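Local coordinates for protein QdtA (Thermoanaerobacterium thermosaccharolyticum, PDB 4O9E) that belongs to the WxcM-like family of the cupin clan, with a beta-barrel fold, and binds thymidine-5'-diphosphate, at residues Arg70-Asp75 / Trp96-Asp101; Ser52-His57 / Glu118-Arg123; Phe31-Val36 / Leu109-Glu114. One frame throughout, in Å; residues are numbered along the deposited sequence.

Interaction 1: Arg70-Asp75 / Trp96-Asp101; sequences RLKIPD and WREMFD. With TDR (thymine), chain D.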
loop_
_atom_site.group_PDB
_atom_site.type_symbol
_atom_site.label_atom_id
_atom_site.label_comp_id
_atom_site.label_asym_id
_atom_site.label_seq_id
_atom_site.Cartn_x
_atom_site.Cartn_y
_atom_site.Cartn_z
ATOM N N ARG A 70 -4.311 19.324 2.674
ATOM C CA ARG A 70 -4.135 20.634 3.297
ATOM C C ARG A 70 -3.335 20.392 4.567
ATOM O O ARG A 70 -3.824 19.727 5.487
ATOM C CB ARG A 70 -5.466 21.283 3.690
ATOM C CG ARG A 70 -5.336 22.574 4.487
ATOM C CD ARG A 70 -6.679 23.251 4.753
ATOM N NE ARG A 70 -7.424 23.364 3.497
ATOM C CZ ARG A 70 -8.511 22.679 3.163
ATOM N NH1 ARG A 70 -9.100 21.832 4.007
ATOM N NH2 ARG A 70 -9.007 22.867 1.947
ATOM N N LEU A 71 -2.148 20.982 4.566
ATOM C CA LEU A 71 -1.198 20.921 5.659
ATOM C C LEU A 71 -1.047 22.273 6.326
ATOM O O LEU A 71 -0.909 23.303 5.664
ATOM C CB LEU A 71 0.176 20.549 5.113
ATOM C CG LEU A 71 0.267 19.294 4.258
ATOM C CD1 LEU A 71 1.646 19.261 3.625
ATOM C CD2 LEU A 71 -0.053 18.056 5.084
ATOM N N LYS A 72 -1.021 22.245 7.649
ATOM C CA LYS A 72 -0.967 23.486 8.405
ATOM C C LYS A 72 -0.071 23.284 9.593
ATOM O O LYS A 72 -0.170 22.260 10.266
ATOM C CB LYS A 72 -2.351 23.775 8.982
ATOM C CG LYS A 72 -3.415 24.002 7.923
ATOM C CD LYS A 72 -4.820 24.165 8.486
ATOM C CE LYS A 72 -4.821 25.138 9.654
ATOM N NZ LYS A 72 -6.101 25.883 9.558
ATOM N N ILE A 73 0.744 24.289 9.856
ATOM C CA ILE A 73 1.372 24.456 11.152
ATOM C C ILE A 73 1.116 25.935 11.452
ATOM O O ILE A 73 0.670 26.646 10.552
ATOM C CB ILE A 73 2.874 24.129 11.081
ATOM C CG1 ILE A 73 3.641 25.062 10.149
ATOM C CG2 ILE A 73 3.094 22.705 10.580
ATOM C CD1 ILE A 73 5.150 25.010 10.266
ATOM N N PRO A 74 1.341 26.393 12.693
ATOM C CA PRO A 74 1.016 27.782 13.022
ATOM C C PRO A 74 1.600 28.738 11.998
ATOM O O PRO A 74 2.791 28.688 11.700
ATOM C CB PRO A 74 1.659 27.957 14.396
ATOM C CG PRO A 74 1.424 26.603 14.999
ATOM C CD PRO A 74 1.857 25.693 13.880
ATOM N N ASP A 75 0.730 29.550 11.411
ATOM C CA ASP A 75 1.165 30.638 10.543
ATOM C C ASP A 75 1.488 30.134 9.143
ATOM O O ASP A 75 2.056 30.890 8.363
ATOM C CB ASP A 75 2.417 31.344 11.093
ATOM C CG ASP A 75 2.182 32.101 12.401
ATOM O OD1 ASP A 75 1.056 32.588 12.633
ATOM O OD2 ASP A 75 3.144 32.281 13.183
ATOM N N TRP A 96 -0.711 19.576 11.072
ATOM C CA TRP A 96 -2.145 19.346 11.058
ATOM C C TRP A 96 -2.539 18.991 9.635
ATOM O O TRP A 96 -2.075 19.560 8.654
ATOM C CB TRP A 96 -2.883 20.562 11.640
ATOM C CG TRP A 96 -4.405 20.490 11.584
ATOM C CD1 TRP A 96 -5.204 20.804 10.508
ATOM C CD2 TRP A 96 -5.293 20.042 12.610
ATOM N NE1 TRP A 96 -6.522 20.555 10.797
ATOM C CE2 TRP A 96 -6.614 20.166 12.104
ATOM C CE3 TRP A 96 -5.116 19.619 13.929
ATOM C CZ2 TRP A 96 -7.734 19.799 12.835
ATOM C CZ3 TRP A 96 -6.232 19.311 14.670
ATOM C CH2 TRP A 96 -7.528 19.410 14.132
ATOM N N ARG A 97 -3.357 17.967 9.436
ATOM C CA ARG A 97 -3.757 17.808 8.050
ATOM C C ARG A 97 -5.234 17.557 7.786
ATOM O O ARG A 97 -5.928 16.995 8.625
ATOM C CB ARG A 97 -2.965 16.703 7.377
ATOM C CG ARG A 97 -3.233 15.311 7.912
ATOM C CD ARG A 97 -2.672 14.336 6.895
ATOM N NE ARG A 97 -3.139 12.976 7.138
ATOM C CZ ARG A 97 -2.696 12.234 8.139
ATOM N NH1 ARG A 97 -1.764 12.758 8.929
ATOM N NH2 ARG A 97 -3.163 10.996 8.278
ATOM N N GLU A 98 -5.623 17.851 6.548
ATOM C CA GLU A 98 -6.985 17.613 6.093
ATOM C C GLU A 98 -6.841 17.166 4.650
ATOM O O GLU A 98 -5.882 17.518 3.971
ATOM C CB GLU A 98 -7.870 18.852 6.260
ATOM C CG GLU A 98 -7.953 19.419 7.671
ATOM C CD GLU A 98 -8.365 20.886 7.747
ATOM O OE1 GLU A 98 -8.756 21.403 6.685
ATOM O OE2 GLU A 98 -8.289 21.521 8.829
ATOM N N MET A 99 -7.719 16.263 4.231
ATOM C CA MET A 99 -7.634 15.702 2.886
ATOM C C MET A 99 -8.972 15.909 2.173
ATOM O O MET A 99 -10.041 15.693 2.749
ATOM C CB MET A 99 -7.303 14.217 2.978
ATOM C CG MET A 99 -6.020 13.982 3.773
ATOM S SD MET A 99 -6.339 13.482 5.472
ATOM C CE MET A 99 -6.644 11.755 5.096
ATOM N N PHE A 100 -8.921 16.356 0.927
ATOM C CA PHE A 100 -10.187 16.679 0.283
ATOM C C PHE A 100 -10.015 16.525 -1.212
ATOM O O PHE A 100 -8.901 16.324 -1.698
ATOM C CB PHE A 100 -10.689 18.055 0.725
ATOM C CG PHE A 100 -9.855 19.198 0.231
ATOM C CD1 PHE A 100 -10.254 19.941 -0.864
ATOM C CD2 PHE A 100 -8.693 19.556 0.885
ATOM C CE1 PHE A 100 -9.476 20.984 -1.330
ATOM C CE2 PHE A 100 -7.912 20.592 0.419
ATOM C CZ PHE A 100 -8.313 21.326 -0.676
ATOM N N ASP A 101 -11.135 16.621 -1.923
ATOM C CA ASP A 101 -11.083 16.571 -3.375
ATOM C C ASP A 101 -10.563 15.223 -3.870
ATOM O O ASP A 101 -9.868 15.124 -4.880
ATOM C CB ASP A 101 -10.238 17.708 -3.944
ATOM C CG ASP A 101 -11.066 18.951 -4.245
ATOM O OD1 ASP A 101 -12.127 19.143 -3.611
ATOM O OD2 ASP A 101 -10.568 19.716 -5.094
HETATM N N1 TDR D . -10.669 25.019 12.459
HETATM C C2 TDR D . -10.417 23.798 11.983
HETATM O O2 TDR D . -10.970 22.799 12.494
HETATM N N3 TDR D . -9.569 23.653 10.962
HETATM C C4 TDR D . -8.971 24.707 10.398
HETATM O O4 TDR D . -8.207 24.430 9.448
HETATM C C5 TDR D . -9.231 26.084 10.915
HETATM C CM5 TDR D . -8.688 27.414 10.461
HETATM C C6 TDR D . -10.119 26.141 11.976
#

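Interaction 2: Ser52-His57 / Glu118-Arg123; sequences SHKKLH and ETDYIR. Unlike the reference sequence in segment 52-57: S52 (reference Ala). With TYD (thymidine-5'-diphosphate), chain C.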
loop_
_atom_site.group_PDB
_atom_site.type_symbol
_atom_site.label_atom_id
_atom_site.label_comp_id
_atom_site.label_asym_id
_atom_site.label_seq_id
_atom_site.Cartn_x
_atom_site.Cartn_y
_atom_site.Cartn_z
ATOM N N SER A 52 -3.550 15.855 13.876
ATOM C CA SER A 52 -2.104 15.765 13.855
ATOM C C SER A 52 -1.727 14.496 14.614
ATOM O O SER A 52 -2.593 13.798 15.150
ATOM C CB SER A 52 -1.501 16.893 14.686
ATOM O OG SER A 52 -0.227 17.113 14.114
ATOM N N HIS A 53 -0.419 14.302 14.718
ATOM C CA HIS A 53 0.124 13.242 15.539
ATOM C C HIS A 53 1.290 13.758 16.343
ATOM O O HIS A 53 2.075 14.574 15.889
ATOM C CB HIS A 53 0.558 12.057 14.674
ATOM C CG HIS A 53 -0.580 11.178 14.285
ATOM N ND1 HIS A 53 -1.284 11.355 13.114
ATOM C CD2 HIS A 53 -1.113 10.090 14.891
ATOM C CE1 HIS A 53 -2.227 10.433 13.035
ATOM N NE2 HIS A 53 -2.157 9.664 14.108
ATOM N N LYS A 54 1.386 13.235 17.555
ATOM C CA LYS A 54 2.543 13.516 18.377
ATOM C C LYS A 54 3.841 12.808 18.017
ATOM O O LYS A 54 4.887 13.431 18.053
ATOM C CB LYS A 54 2.217 13.215 19.839
ATOM C CG LYS A 54 1.299 14.295 20.373
ATOM C CD LYS A 54 0.002 13.722 20.908
ATOM C CE LYS A 54 0.152 13.247 22.334
ATOM N NZ LYS A 54 -1.177 12.631 22.583
ATOM N N LYS A 55 3.802 11.515 17.724
ATOM C CA LYS A 55 5.052 10.795 17.521
ATOM C C LYS A 55 5.128 10.030 16.205
ATOM O O LYS A 55 6.210 9.708 15.730
ATOM C CB LYS A 55 5.248 9.836 18.689
ATOM C CG LYS A 55 5.822 10.513 19.928
ATOM C CD LYS A 55 5.589 9.737 21.217
ATOM C CE LYS A 55 5.416 8.238 21.023
ATOM N NZ LYS A 55 4.164 7.771 21.689
ATOM N N LEU A 56 3.990 9.815 15.569
ATOM C CA LEU A 56 3.971 9.015 14.368
ATOM C C LEU A 56 4.702 9.727 13.249
ATOM O O LEU A 56 4.547 10.936 13.085
ATOM C CB LEU A 56 2.540 8.774 13.935
ATOM C CG LEU A 56 2.309 7.879 12.708
ATOM C CD1 LEU A 56 2.690 6.469 13.122
ATOM C CD2 LEU A 56 0.831 8.010 12.359
ATOM N N HIS A 57 5.366 8.926 12.422
ATOM C CA HIS A 57 5.870 9.376 11.125
ATOM C C HIS A 57 5.120 8.625 10.031
ATOM O O HIS A 57 4.854 7.426 10.158
ATOM C CB HIS A 57 7.354 9.071 10.975
ATOM C CG HIS A 57 8.203 9.831 11.937
ATOM N ND1 HIS A 57 8.745 11.061 11.637
ATOM C CD2 HIS A 57 8.557 9.559 13.213
ATOM C CE1 HIS A 57 9.371 11.534 12.699
ATOM N NE2 HIS A 57 9.264 10.644 13.665
ATOM N N GLU A 118 -4.769 5.611 19.204
ATOM C CA GLU A 118 -5.676 6.758 19.201
ATOM C C GLU A 118 -5.139 7.840 20.132
ATOM O O GLU A 118 -5.380 9.016 19.910
ATOM C CB GLU A 118 -7.125 6.368 19.514
ATOM C CG GLU A 118 -8.113 7.531 19.454
ATOM C CD GLU A 118 -8.207 8.236 18.105
ATOM O OE1 GLU A 118 -8.379 9.477 18.129
ATOM O OE2 GLU A 118 -8.138 7.592 17.026
ATOM N N THR A 119 -4.279 7.484 21.076
ATOM C CA THR A 119 -3.770 8.461 22.020
ATOM C C THR A 119 -2.613 9.272 21.436
ATOM O O THR A 119 -2.106 10.203 22.059
ATOM C CB THR A 119 -3.243 7.823 23.318
ATOM O OG1 THR A 119 -1.922 7.308 23.121
ATOM C CG2 THR A 119 -4.157 6.724 23.841
ATOM N N ASP A 120 -2.134 8.916 20.251
ATOM C CA ASP A 120 -1.070 9.707 19.655
ATOM C C ASP A 120 -1.681 10.835 18.829
ATOM O O ASP A 120 -0.934 11.705 18.397
ATOM C CB ASP A 120 -0.191 8.777 18.794
ATOM C CG ASP A 120 1.056 9.453 18.278
ATOM O OD1 ASP A 120 1.755 10.129 19.060
ATOM O OD2 ASP A 120 1.318 9.397 17.053
ATOM N N TYR A 121 -2.968 10.737 18.493
ATOM C CA TYR A 121 -3.644 11.699 17.624
ATOM C C TYR A 121 -3.876 12.974 18.409
ATOM O O TYR A 121 -4.125 12.898 19.606
ATOM C CB TYR A 121 -5.049 11.267 17.212
ATOM C CG TYR A 121 -5.150 10.322 16.045
ATOM C CD1 TYR A 121 -4.742 9.009 16.191
ATOM C CD2 TYR A 121 -5.765 10.696 14.854
ATOM C CE1 TYR A 121 -4.892 8.095 15.173
ATOM C CE2 TYR A 121 -5.929 9.786 13.827
ATOM C CZ TYR A 121 -5.489 8.490 13.990
ATOM O OH TYR A 121 -5.603 7.548 13.010
ATOM N N ILE A 122 -3.781 14.123 17.748
ATOM C CA ILE A 122 -4.380 15.345 18.269
ATOM C C ILE A 122 -5.564 15.765 17.394
ATOM O O ILE A 122 -5.406 16.126 16.236
ATOM C CB ILE A 122 -3.346 16.471 18.337
ATOM C CG1 ILE A 122 -2.253 16.155 19.351
ATOM C CG2 ILE A 122 -4.004 17.720 18.888
ATOM C CD1 ILE A 122 -1.105 17.137 19.293
ATOM N N ARG A 123 -6.781 15.606 17.886
ATOM C CA ARG A 123 -7.979 15.871 17.090
ATOM C C ARG A 123 -8.651 17.207 17.464
ATOM O O ARG A 123 -9.521 17.709 16.756
ATOM C CB ARG A 123 -8.972 14.732 17.311
ATOM C CG ARG A 123 -8.467 13.356 16.896
ATOM C CD ARG A 123 -9.603 12.360 17.016
ATOM N NE ARG A 123 -9.308 11.049 16.451
ATOM C CZ ARG A 123 -9.323 10.694 15.168
ATOM N NH1 ARG A 123 -9.511 11.567 14.185
ATOM N NH2 ARG A 123 -9.088 9.424 14.857
HETATM P PA TYD C . -8.864 8.623 11.038
HETATM O O1A TYD C . -9.622 9.207 12.196
HETATM O O2A TYD C . -7.358 8.427 11.053
HETATM O O3A TYD C . -9.312 9.018 9.539
HETATM P PB TYD C . -8.812 10.228 8.588
HETATM O O1B TYD C . -9.971 11.204 8.723
HETATM O O2B TYD C . -8.761 9.565 7.245
HETATM O O3B TYD C . -7.477 10.748 9.078
HETATM O "O5'" TYD C . -9.610 7.206 11.121
HETATM C "C5'" TYD C . -10.968 6.856 10.904
HETATM C "C4'" TYD C . -11.225 5.630 11.778
HETATM O "O4'" TYD C . -10.433 4.483 11.457
HETATM C "C3'" TYD C . -10.907 5.891 13.241
HETATM O "O3'" TYD C . -12.044 5.418 13.955
HETATM C "C2'" TYD C . -9.766 4.986 13.685
HETATM C "C1'" TYD C . -9.760 3.926 12.593
HETATM N N1 TYD C . -8.395 3.516 12.251
HETATM C C2 TYD C . -7.913 2.315 12.580
HETATM O O2 TYD C . -8.631 1.493 13.174
HETATM N N3 TYD C . -6.684 1.917 12.204
HETATM C C4 TYD C . -5.869 2.794 11.588
HETATM O O4 TYD C . -4.708 2.446 11.325
HETATM C C5 TYD C . -6.327 4.060 11.261
HETATM C C5M TYD C . -5.502 5.059 10.503
HETATM C C6 TYD C . -7.629 4.394 11.598
HETATM O O HOH W 1 1.827 9.675 21.559
#

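Interaction 3: Phe31-Val36 / Leu109-Glu114; sequences FDIKRV and LVLASE. With TYD (thymidine-5'-diphosphate), chain C.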
loop_
_atom_site.group_PDB
_atom_site.type_symbol
_atom_site.label_atom_id
_atom_site.label_comp_id
_atom_site.label_asym_id
_atom_site.label_seq_id
_atom_site.Cartn_x
_atom_site.Cartn_y
_atom_site.Cartn_z
ATOM N N PHE A 31 11.875 5.280 7.791
ATOM C CA PHE A 31 11.423 4.486 8.930
ATOM C C PHE A 31 10.990 3.086 8.500
ATOM O O PHE A 31 10.841 2.834 7.307
ATOM C CB PHE A 31 10.304 5.242 9.635
ATOM C CG PHE A 31 9.121 5.597 8.773
ATOM C CD1 PHE A 31 8.085 4.706 8.601
ATOM C CD2 PHE A 31 8.987 6.853 8.201
ATOM C CE1 PHE A 31 6.958 5.096 7.906
ATOM C CE2 PHE A 31 7.854 7.224 7.517
ATOM C CZ PHE A 31 6.830 6.339 7.329
ATOM N N ASP A 32 10.897 2.177 9.462
ATOM C CA ASP A 32 10.321 0.848 9.268
ATOM C C ASP A 32 8.808 0.959 9.122
ATOM O O ASP A 32 8.169 1.693 9.881
ATOM C CB ASP A 32 10.585 -0.069 10.475
ATOM C CG ASP A 32 12.007 -0.626 10.518
ATOM O OD1 ASP A 32 12.374 -1.424 9.641
ATOM O OD2 ASP A 32 12.806 -0.313 11.426
ATOM N N ILE A 33 8.240 0.141 8.242
ATOM C CA ILE A 33 6.798 0.089 8.100
ATOM C C ILE A 33 6.205 -0.899 9.108
ATOM O O ILE A 33 6.288 -2.125 8.919
ATOM C CB ILE A 33 6.416 -0.309 6.670
ATOM C CG1 ILE A 33 7.048 0.604 5.623
ATOM C CG2 ILE A 33 4.903 -0.354 6.533
ATOM C CD1 ILE A 33 7.173 -0.016 4.250
ATOM N N LYS A 34 5.465 -0.378 10.084
ATOM C CA LYS A 34 4.735 -1.221 11.019
ATOM C C LYS A 34 3.291 -1.440 10.617
ATOM O O LYS A 34 2.625 -2.299 11.178
ATOM C CB LYS A 34 4.770 -0.622 12.424
ATOM C CG LYS A 34 6.154 -0.769 13.028
ATOM C CD LYS A 34 6.095 -0.990 14.526
ATOM C CE LYS A 34 7.401 -0.505 15.141
ATOM N NZ LYS A 34 8.627 -0.928 14.398
ATOM N N ARG A 35 2.787 -0.536 9.790
ATOM C CA ARG A 35 1.366 -0.469 9.499
ATOM C C ARG A 35 1.228 0.252 8.170
ATOM O O ARG A 35 1.962 1.224 7.935
ATOM C CB ARG A 35 0.629 0.323 10.575
ATOM C CG ARG A 35 -0.772 0.697 10.137
ATOM C CD ARG A 35 -1.592 1.233 11.296
ATOM N NE ARG A 35 -0.882 2.326 11.957
ATOM C CZ ARG A 35 -1.349 3.560 12.147
ATOM N NH1 ARG A 35 -0.612 4.462 12.768
ATOM N NH2 ARG A 35 -2.550 3.936 11.733
ATOM N N VAL A 36 0.315 -0.245 7.337
ATOM C CA VAL A 36 -0.153 0.486 6.162
ATOM C C VAL A 36 -1.674 0.507 6.293
ATOM O O VAL A 36 -2.305 -0.314 6.976
ATOM C CB VAL A 36 0.222 -0.158 4.806
ATOM C CG1 VAL A 36 1.695 -0.533 4.729
ATOM C CG2 VAL A 36 -0.574 -1.435 4.643
ATOM N N LEU A 109 -2.937 5.665 -0.013
ATOM C CA LEU A 109 -2.177 4.724 0.805
ATOM C C LEU A 109 -1.350 5.530 1.793
ATOM O O LEU A 109 -0.815 6.588 1.460
ATOM C CB LEU A 109 -1.274 3.882 -0.081
ATOM C CG LEU A 109 -0.272 2.971 0.639
ATOM C CD1 LEU A 109 -0.981 1.784 1.255
ATOM C CD2 LEU A 109 0.678 2.498 -0.438
ATOM N N VAL A 110 -1.291 5.019 3.018
ATOM C CA VAL A 110 -0.428 5.555 4.052
ATOM C C VAL A 110 0.465 4.465 4.663
ATOM O O VAL A 110 -0.028 3.400 5.017
ATOM C CB VAL A 110 -1.273 6.185 5.149
ATOM C CG1 VAL A 110 -0.363 6.748 6.217
ATOM C CG2 VAL A 110 -2.141 7.314 4.602
ATOM N N LEU A 111 1.751 4.777 4.760
ATOM C CA LEU A 111 2.765 3.932 5.393
ATOM C C LEU A 111 3.005 4.623 6.723
ATOM O O LEU A 111 3.292 5.821 6.734
ATOM C CB LEU A 111 4.042 3.822 4.585
ATOM C CG LEU A 111 3.861 3.592 3.074
ATOM C CD1 LEU A 111 5.210 3.512 2.379
ATOM C CD2 LEU A 111 3.077 2.314 2.843
ATOM N N ALA A 112 2.903 3.857 7.806
ATOM C CA ALA A 112 3.057 4.408 9.141
ATOM C C ALA A 112 4.159 3.743 9.965
ATOM O O ALA A 112 4.303 2.513 9.945
ATOM C CB ALA A 112 1.730 4.299 9.873
ATOM N N SER A 113 4.863 4.561 10.746
ATOM C CA SER A 113 5.954 4.093 11.601
ATOM C C SER A 113 5.566 3.357 12.888
ATOM O O SER A 113 6.457 2.761 13.514
ATOM C CB SER A 113 6.971 5.198 11.936
ATOM O OG SER A 113 6.367 6.159 12.777
ATOM N N GLU A 114 4.275 3.307 13.226
ATOM C CA GLU A 114 3.793 2.733 14.484
ATOM C C GLU A 114 2.434 2.109 14.254
ATOM O O GLU A 114 1.753 2.469 13.285
ATOM C CB GLU A 114 3.731 3.784 15.607
ATOM C CG GLU A 114 5.087 4.382 15.911
ATOM C CD GLU A 114 6.114 3.441 16.538
ATOM O OE1 GLU A 114 5.772 2.341 17.042
ATOM O OE2 GLU A 114 7.297 3.828 16.497
HETATM P PA TYD C . -8.864 8.623 11.038
HETATM O O1A TYD C . -9.622 9.207 12.196
HETATM O O2A TYD C . -7.358 8.427 11.053
HETATM O O3A TYD C . -9.312 9.018 9.539
HETATM P PB TYD C . -8.812 10.228 8.588
HETATM O O1B TYD C . -9.971 11.204 8.723
HETATM O O2B TYD C . -8.761 9.565 7.245
HETATM O O3B TYD C . -7.477 10.748 9.078
HETATM O "O5'" TYD C . -9.610 7.206 11.121
HETATM C "C5'" TYD C . -10.968 6.856 10.904
HETATM C "C4'" TYD C . -11.225 5.630 11.778
HETATM O "O4'" TYD C . -10.433 4.483 11.457
HETATM C "C3'" TYD C . -10.907 5.891 13.241
HETATM O "O3'" TYD C . -12.044 5.418 13.955
HETATM C "C2'" TYD C . -9.766 4.986 13.685
HETATM C "C1'" TYD C . -9.760 3.926 12.593
HETATM N N1 TYD C . -8.395 3.516 12.251
HETATM C C2 TYD C . -7.913 2.315 12.580
HETATM O O2 TYD C . -8.631 1.493 13.174
HETATM N N3 TYD C . -6.684 1.917 12.204
HETATM C C4 TYD C . -5.869 2.794 11.588
HETATM O O4 TYD C . -4.708 2.446 11.325
HETATM C C5 TYD C . -6.327 4.060 11.261
HETATM C C5M TYD C . -5.502 5.059 10.503
HETATM C C6 TYD C . -7.629 4.394 11.598
HETATM O O HOH W 2 8.768 1.799 12.863
#

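Interaction 1: Arg70-Asp75 / Trp96-Asp101
E98 OE2 accepts two N-H groups, W96 NE1 at 2.8 Å and, in a longer bond, N3 of a bound thymine at 3.3 Å, while OE1 of the same carboxylate meets R70 NH1 across the strands. The indole N-H comes from the same strand, reaches OE2 on its anti side and lies near the indole plane. R70 NH1 and E98 OE1 form a salt bridge of 2.7 Å, met nearly along the C-O axis and close to the guanidinium plane, although the guanidinium and carboxylate planes are 66° apart. Bonds to both oxygens limit rotation of the carboxylate.

R70 runs with CG anti to the backbone N (chi1 173°) and bends at chi3, which brings NH2 over one face of the F100 ring, 3.0 Å from CE2. Guanidinium and ring planes differ by just 16°, so the guanidinium lies nearly parallel to the ring it covers. K72 and W96 lie side by side, K72 CD 3.9 Å from W96 CD1, and K72 NZ bonds thymine O4 at 2.6 Å.

These side chains share one face of an antiparallel pair in which R70-E98 and K72-W96 are hydrogen-bonded pairs and L71-R97 a non-hydrogen-bonded one; the strand axes approach to 4.8 Å. On the other face L71 CD2 meets R97 CB at 3.9 Å. Within its cupin sheet, strand 67-73 lies between strands 76-82 and 96-100, strand 47-53 flanks 96-100 on its other side, Y125 and Y128 of helix 125-136 pack on W96, and Y125 also touches K72.

Interaction 2: Ser52-His57 / Glu118-Arg123
D120 turns CG anti to its own backbone N (chi1 -172°), which swings the carboxylate across to the backbone of residues 54-56, while H53 and Y121, each with CG beside its backbone N, send their rings out side by side in the same direction. D120 OD1 accepts K55 N at 2.8 Å through its syn lone pair, and OD2 accepts L56 N at 3.1 Å from 19° outside the carboxylate plane. D120 thus bridges the N-H groups of K55 and L56; a water also links OD1 to K55 NZ.

The H53 ring meets Y121 edge-to-face: NE2 stands 3.2 Å above the middle of the phenol ring, with the planes at 54°. L56 CD2 lies over a face of the imidazole, and H51 packs against both rings.

S52-I122 is an antiparallel hydrogen-bonded pair and H53-Y121 a non-hydrogen-bonded one, placing the short strand 121-122 at the margin of a cupin sheet, beside strand 47-53. S52 differs from the reference sequence; its OG bonds V95 O. K54 continues the pairing, giving N to D120 O and reaching back with NZ to T119 O at 2.7 Å.

Y121 OH donates to O2A of thymidine-5'-diphosphate at 2.8 Å. R123 NH2 bonds O1A at 2.7 Å and also E118 OE2 at 3.0 Å; the glutamate, with the Y121 ring against one guanidinium face, probably helps to orient it toward the phosphate.

Interaction 3: Phe31-Val36 / Leu109-Glu114
Backbone bonding sets the frame: A112 N donates to R35 O at 2.8 Å, while A112 O receives K34 N at 3.1 Å and, weakly, R35 N. Two residues facing one make a classic beta bulge where strand 35-40 begins, before the regular pair V36-L111.

Side-chain polar bonds centre on R35. Its NE and NH1 both grip E114 O, at 3.0 and 3.1 Å, the oxygen lying only 2° from the guanidinium plane; NE arrives in the carbonyl plane, NH1 from well above it. NH2 reaches O4 of thymidine-5'-diphosphate at 2.7 Å.

Solvent adds a separate bridge, one water joining D32 O, S113 O and K34 NZ.

Side-chain packing completes the contact. F31, with chi1 at 57°, lays CD1 3.6 Å from S113 CB and turns its ring edge to the carbonyl oxygen of L111. V36 CG1 meets L111 CD2 at 3.7 Å on the face opposite R35 and A112; I33 and V36 also pack against the second subunit, whose strand extends the sheet.

With A112 CB over one face, the two bonds to E114 O probably limit rotation of the R35 guanidinium, consistent with NH2 being directed at O4 of the nucleotide's thymine ring.

From the N terminus, residues 31-36 come first and meet 109-114 in interaction 3, closing a loop of 72 residues. Residues 52-57 follow within that loop, but their partner 118-123 lies beyond its end, so interactions 2 and 3 cross. Interaction 1, pairing 70-75 with 96-101, is the most local and falls inside both. Interactions 1 and 2 belong to one sheet, where strands 96-100 and 47-53 are neighbours, and touch through W96 and I122. Interaction 3 belongs to the other large sheet; it joins interaction 2 where H57 O lies 2.9 Å from S113 N, a probable hydrogen bond, and both reach the same thymidine-5'-diphosphate.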